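Local coordinates for protein thioredoxin (H-type,TRX-H) (Edwardsiella tarda, PDB 5ZF2) that is a thioredoxin-like T4SS effector that inhibits ASK1-MAPK signalling in the host and thereby promotes pathogenesis during infection, at residues A[40-43]-A[44-47]; A[54-58]-A[59-63]. One frame throughout, in Å; residues are numbered along the deposited sequence.

Overall arrangement
Both contacts show how a thioredoxin fold changes direction at the ends of its regular elements. In chain order, interaction 1 comes first, where helix 30-43 passes into the loop ahead of strand 52-57; interaction 2 follows at the far end of that strand, where the chain turns into helix 62-68. The rest of that loop and strand 52-57, which lies between strands 2-4 and 20-25 in the mixed sheet, separate the two turns. The centres of interactions 1 and 2 are about 23 Å apart, on opposite sides of the chain's centre, although the nearest atoms of interactions 1 and 2 are about 5 Å apart. Both lie at the surface; Phe58 of interaction 2 lies near the probable redox CxxC motif, Cys29 and Cys32, without touching it.

Interaction 1 (A[40-43]-A[44-47]); sequences TPLF and AQPA
Leu42 lies alongside Gln45, the two side chains pointing the same way, and its methyl CD2 overlaps the carboxamide, 3.5 Å from Gln45 NE2 and 3.8 Å from Gln45 OE1. This is van der Waals contact between a branch tip and an amide. Gln45 reaches it because its CG is anti to its own carbonyl carbon (chi1 -73°) and the chain runs extended beyond, bringing the amide back over Leu42. On the way, Gln45 CG passes 3.5 Å from Pro41 O. The setting is the stretch of this thioredoxin fold where helix 30-43, which starts at what is probably the redox CxxC, gives way to the following loop, and the backbone closes it with two i to i+3 bonds. Ala44 N donates to Pro41 O at 3.1 Å, and Gln45 N donates to Leu42 O at 3.2 Å with an N-H...O angle of 161°. In both, the donor sits well above the carbonyl plane rather than on a lone pair. The next carbonyl is held by solvent: one water donates to both Phe43 O and Gln45 O, bridging the helix to the loop. Leu42 also packs on Leu97, Ser98 and Leu101 of helix 94-102, and Phe43 joins it on Leu101.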
loop_
_atom_site.group_PDB
_atom_site.type_symbol
_atom_site.label_atom_id
_atom_site.label_comp_id
_atom_site.label_asym_id
_atom_site.label_seq_id
_atom_site.Cartn_x
_atom_site.Cartn_y
_atom_site.Cartn_z
ATOM N N THR A 40 4.723 -3.736 8.672
ATOM C CA THR A 40 6.095 -3.228 8.794
ATOM C C THR A 40 7.150 -4.325 8.745
ATOM O O THR A 40 8.061 -4.220 7.910
ATOM C CB THR A 40 6.223 -2.353 10.047
ATOM O OG1 THR A 40 5.345 -1.226 9.903
ATOM C CG2 THR A 40 7.663 -1.869 10.249
ATOM N N PRO A 41 7.068 -5.415 9.514
ATOM C CA PRO A 41 8.071 -6.476 9.342
ATOM C C PRO A 41 7.988 -7.159 7.990
ATOM O O PRO A 41 9.016 -7.590 7.457
ATOM C CB PRO A 41 7.762 -7.450 10.486
ATOM C CG PRO A 41 6.340 -7.199 10.807
ATOM C CD PRO A 41 6.110 -5.751 10.588
ATOM N N LEU A 42 6.802 -7.270 7.407
ATOM C CA LEU A 42 6.731 -7.890 6.091
ATOM C C LEU A 42 7.492 -7.066 5.056
ATOM O O LEU A 42 8.123 -7.634 4.160
ATOM C CB LEU A 42 5.269 -8.079 5.676
ATOM C CG LEU A 42 4.439 -9.023 6.556
ATOM C CD1 LEU A 42 2.967 -9.053 6.136
ATOM C CD2 LEU A 42 5.042 -10.428 6.516
ATOM N N PHE A 43 7.468 -5.737 5.175
ATOM C CA PHE A 43 8.166 -4.891 4.215
ATOM C C PHE A 43 9.676 -5.094 4.240
ATOM O O PHE A 43 10.349 -4.754 3.266
ATOM C CB PHE A 43 7.854 -3.415 4.483
ATOM C CG PHE A 43 6.407 -3.046 4.268
ATOM C CD1 PHE A 43 5.604 -3.807 3.416
ATOM C CD2 PHE A 43 5.864 -1.935 4.902
ATOM C CE1 PHE A 43 4.266 -3.469 3.191
ATOM C CE2 PHE A 43 4.522 -1.587 4.702
ATOM C CZ PHE A 43 3.735 -2.344 3.827
ATOM N N ALA A 44 10.226 -5.616 5.331
ATOM C CA ALA A 44 11.673 -5.766 5.468
ATOM C C ALA A 44 12.154 -7.150 5.050
ATOM O O ALA A 44 13.365 -7.398 5.031
ATOM C CB ALA A 44 12.087 -5.492 6.915
ATOM N N GLN A 45 11.237 -8.055 4.741
ATOM C CA GLN A 45 11.604 -9.416 4.402
ATOM C C GLN A 45 12.185 -9.469 2.993
ATOM O O GLN A 45 11.792 -8.677 2.135
ATOM C CB GLN A 45 10.381 -10.329 4.494
ATOM C CG GLN A 45 9.977 -10.608 5.909
ATOM C CD GLN A 45 8.735 -11.463 5.999
ATOM O OE1 GLN A 45 8.191 -11.925 4.981
ATOM N NE2 GLN A 45 8.275 -11.689 7.224
ATOM N N PRO A 46 13.087 -10.423 2.724
ATOM C CA PRO A 46 13.784 -10.442 1.425
ATOM C C PRO A 46 12.860 -10.550 0.236
ATOM O O PRO A 46 13.169 -9.997 -0.829
ATOM C CB PRO A 46 14.686 -11.684 1.529
ATOM C CG PRO A 46 14.784 -11.982 2.979
ATOM C CD PRO A 46 13.526 -11.522 3.607
ATOM N N ALA A 47 11.739 -11.264 0.374
ATOM C CA ALA A 47 10.803 -11.383 -0.734
ATOM C C ALA A 47 10.223 -10.036 -1.129
ATOM O O ALA A 47 9.776 -9.873 -2.266
ATOM C CB ALA A 47 9.664 -12.334 -0.366
HETATM O O HOH W 1 12.411 -5.919 1.977
#

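Interaction 2 (A[54-58]-A[59-63]); sequences FKVNF and DTQKA
Gln61 reaches back from the N-cap of helix 62-68 to strand 52-57, in the beta-to-alpha turn of the thioredoxin fold. Its CB lies 3.7 Å from Asn57 O, and CG passes the same carbonyl. Beyond CG the chain is extended (chi2 -176°), which carries OE1 to the end of the strand. There Gln61 OE1 accepts a hydrogen bond from Asn57 N at 2.9 Å, almost straight with N-H...O 174°, in the carbonyl plane and on a lone pair. A water donates to OE1 and to Lys55 O, while NE2 donates to Tyr5 O, so both ends of the carboxamide are engaged and its rotation is fixed.

Asn57 is gripped in return. Its O takes two donors, Gln61 N nearly in line with the C=O bond and Thr60 N from above the carbonyl plane. With CG anti to the backbone N (chi1 -175°), Asn57 OD1 swings forward to accept a hydrogen bond from Asp59 N at 2.8 Å, closing an Asx turn. A second water joins Asn57 OD1 to Asp59 OD2, and Thr60 OG1 comes within 3.3 Å of Asn57 CB.

Just after Asn57, Phe58 meets Asp59 OD1 at the edge of its ring, with the carboxylate plane steeply inclined to it. Lys62 curls back and brings NZ to 2.8 Å from Phe58 O in a hydrogen bond, and the same ammonium makes an off-centre cation-pi contact, Lys62 NZ lying 4.0 Å from the centroid of the Phe58 ring.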
loop_
_atom_site.group_PDB
_atom_site.type_symbol
_atom_site.label_atom_id
_atom_site.label_comp_id
_atom_site.label_asym_id
_atom_site.label_seq_id
_atom_site.Cartn_x
_atom_site.Cartn_y
_atom_site.Cartn_z
ATOM N N PHE A 54 3.774 3.171 -0.830
ATOM C CA PHE A 54 3.380 4.565 -0.681
ATOM C C PHE A 54 2.212 4.676 0.289
ATOM O O PHE A 54 1.173 4.036 0.091
ATOM C CB PHE A 54 3.013 5.188 -2.028
ATOM C CG PHE A 54 4.163 5.235 -2.965
ATOM C CD1 PHE A 54 5.048 6.313 -2.928
ATOM C CD2 PHE A 54 4.381 4.202 -3.856
ATOM C CE1 PHE A 54 6.131 6.357 -3.773
ATOM C CE2 PHE A 54 5.487 4.228 -4.700
ATOM C CZ PHE A 54 6.359 5.308 -4.645
ATOM N N LYS A 55 2.386 5.490 1.326
ATOM C CA LYS A 55 1.344 5.715 2.316
ATOM C C LYS A 55 0.499 6.903 1.875
ATOM O O LYS A 55 1.001 8.033 1.771
ATOM C CB LYS A 55 1.953 5.951 3.698
ATOM C CG LYS A 55 2.799 4.774 4.233
ATOM C CD LYS A 55 1.963 3.746 5.004
ATOM C CE LYS A 55 2.853 2.679 5.666
ATOM N NZ LYS A 55 3.702 3.210 6.786
ATOM N N VAL A 56 -0.777 6.638 1.613
ATOM C CA VAL A 56 -1.748 7.640 1.201
ATOM C C VAL A 56 -2.592 7.992 2.415
ATOM O O VAL A 56 -3.251 7.119 2.996
ATOM C CB VAL A 56 -2.634 7.122 0.052
ATOM C CG1 VAL A 56 -3.641 8.205 -0.388
ATOM C CG2 VAL A 56 -1.772 6.691 -1.136
ATOM N N ASN A 57 -2.549 9.260 2.819
ATOM C CA ASN A 57 -3.330 9.706 3.962
ATOM C C ASN A 57 -4.761 9.957 3.490
ATOM O O ASN A 57 -5.029 10.899 2.735
ATOM C CB ASN A 57 -2.701 10.946 4.592
ATOM C CG ASN A 57 -3.420 11.389 5.862
ATOM O OD1 ASN A 57 -4.642 11.275 5.983
ATOM N ND2 ASN A 57 -2.646 11.881 6.833
ATOM N N PHE A 58 -5.683 9.106 3.937
ATOM C CA PHE A 58 -7.084 9.248 3.544
ATOM C C PHE A 58 -7.622 10.661 3.803
ATOM O O PHE A 58 -8.433 11.182 3.026
ATOM C CB PHE A 58 -7.914 8.199 4.282
ATOM C CG PHE A 58 -9.370 8.223 3.919
ATOM C CD1 PHE A 58 -10.254 9.048 4.607
ATOM C CD2 PHE A 58 -9.854 7.415 2.898
ATOM C CE1 PHE A 58 -11.603 9.085 4.281
ATOM C CE2 PHE A 58 -11.216 7.441 2.562
ATOM C CZ PHE A 58 -12.080 8.275 3.260
ATOM N N ASP A 59 -7.181 11.302 4.877
ATOM C CA ASP A 59 -7.748 12.603 5.213
ATOM C C ASP A 59 -7.221 13.741 4.338
ATOM O O ASP A 59 -7.964 14.693 4.080
ATOM C CB ASP A 59 -7.499 12.935 6.688
ATOM C CG ASP A 59 -8.288 12.040 7.632
ATOM O OD1 ASP A 59 -9.380 11.567 7.251
ATOM O OD2 ASP A 59 -7.827 11.823 8.772
ATOM N N THR A 60 -5.972 13.681 3.859
ATOM C CA THR A 60 -5.354 14.863 3.270
ATOM C C THR A 60 -5.014 14.763 1.786
ATOM O O THR A 60 -4.627 15.779 1.198
ATOM C CB THR A 60 -4.074 15.222 4.036
ATOM O OG1 THR A 60 -3.117 14.170 3.871
ATOM C CG2 THR A 60 -4.358 15.390 5.527
ATOM N N GLN A 61 -5.140 13.599 1.158
ATOM C CA GLN A 61 -4.736 13.424 -0.235
ATOM C C GLN A 61 -5.931 12.929 -1.049
ATOM O O GLN A 61 -5.941 11.801 -1.543
ATOM C CB GLN A 61 -3.510 12.469 -0.309
ATOM C CG GLN A 61 -2.366 12.956 0.618
ATOM C CD GLN A 61 -1.089 12.112 0.507
ATOM O OE1 GLN A 61 -0.944 11.114 1.211
ATOM N NE2 GLN A 61 -0.141 12.544 -0.344
ATOM N N LYS A 62 -6.932 13.808 -1.218
ATOM C CA LYS A 62 -8.177 13.384 -1.837
ATOM C C LYS A 62 -8.012 13.116 -3.333
ATOM O O LYS A 62 -8.676 12.223 -3.878
ATOM C CB LYS A 62 -9.254 14.436 -1.553
ATOM C CG LYS A 62 -9.509 14.605 -0.037
ATOM C CD LYS A 62 -10.082 13.291 0.516
ATOM C CE LYS A 62 -10.765 13.441 1.859
ATOM N NZ LYS A 62 -11.062 12.119 2.502
ATOM N N ALA A 63 -7.133 13.852 -4.017
ATOM C CA ALA A 63 -6.894 13.573 -5.430
ATOM C C ALA A 63 -6.336 12.170 -5.617
ATOM O O ALA A 63 -6.686 11.470 -6.583
ATOM C CB ALA A 63 -5.946 14.618 -6.028
HETATM O O HOH W 2 1.231 10.906 2.678
HETATM O O HOH W 3 -5.018 10.824 8.627
#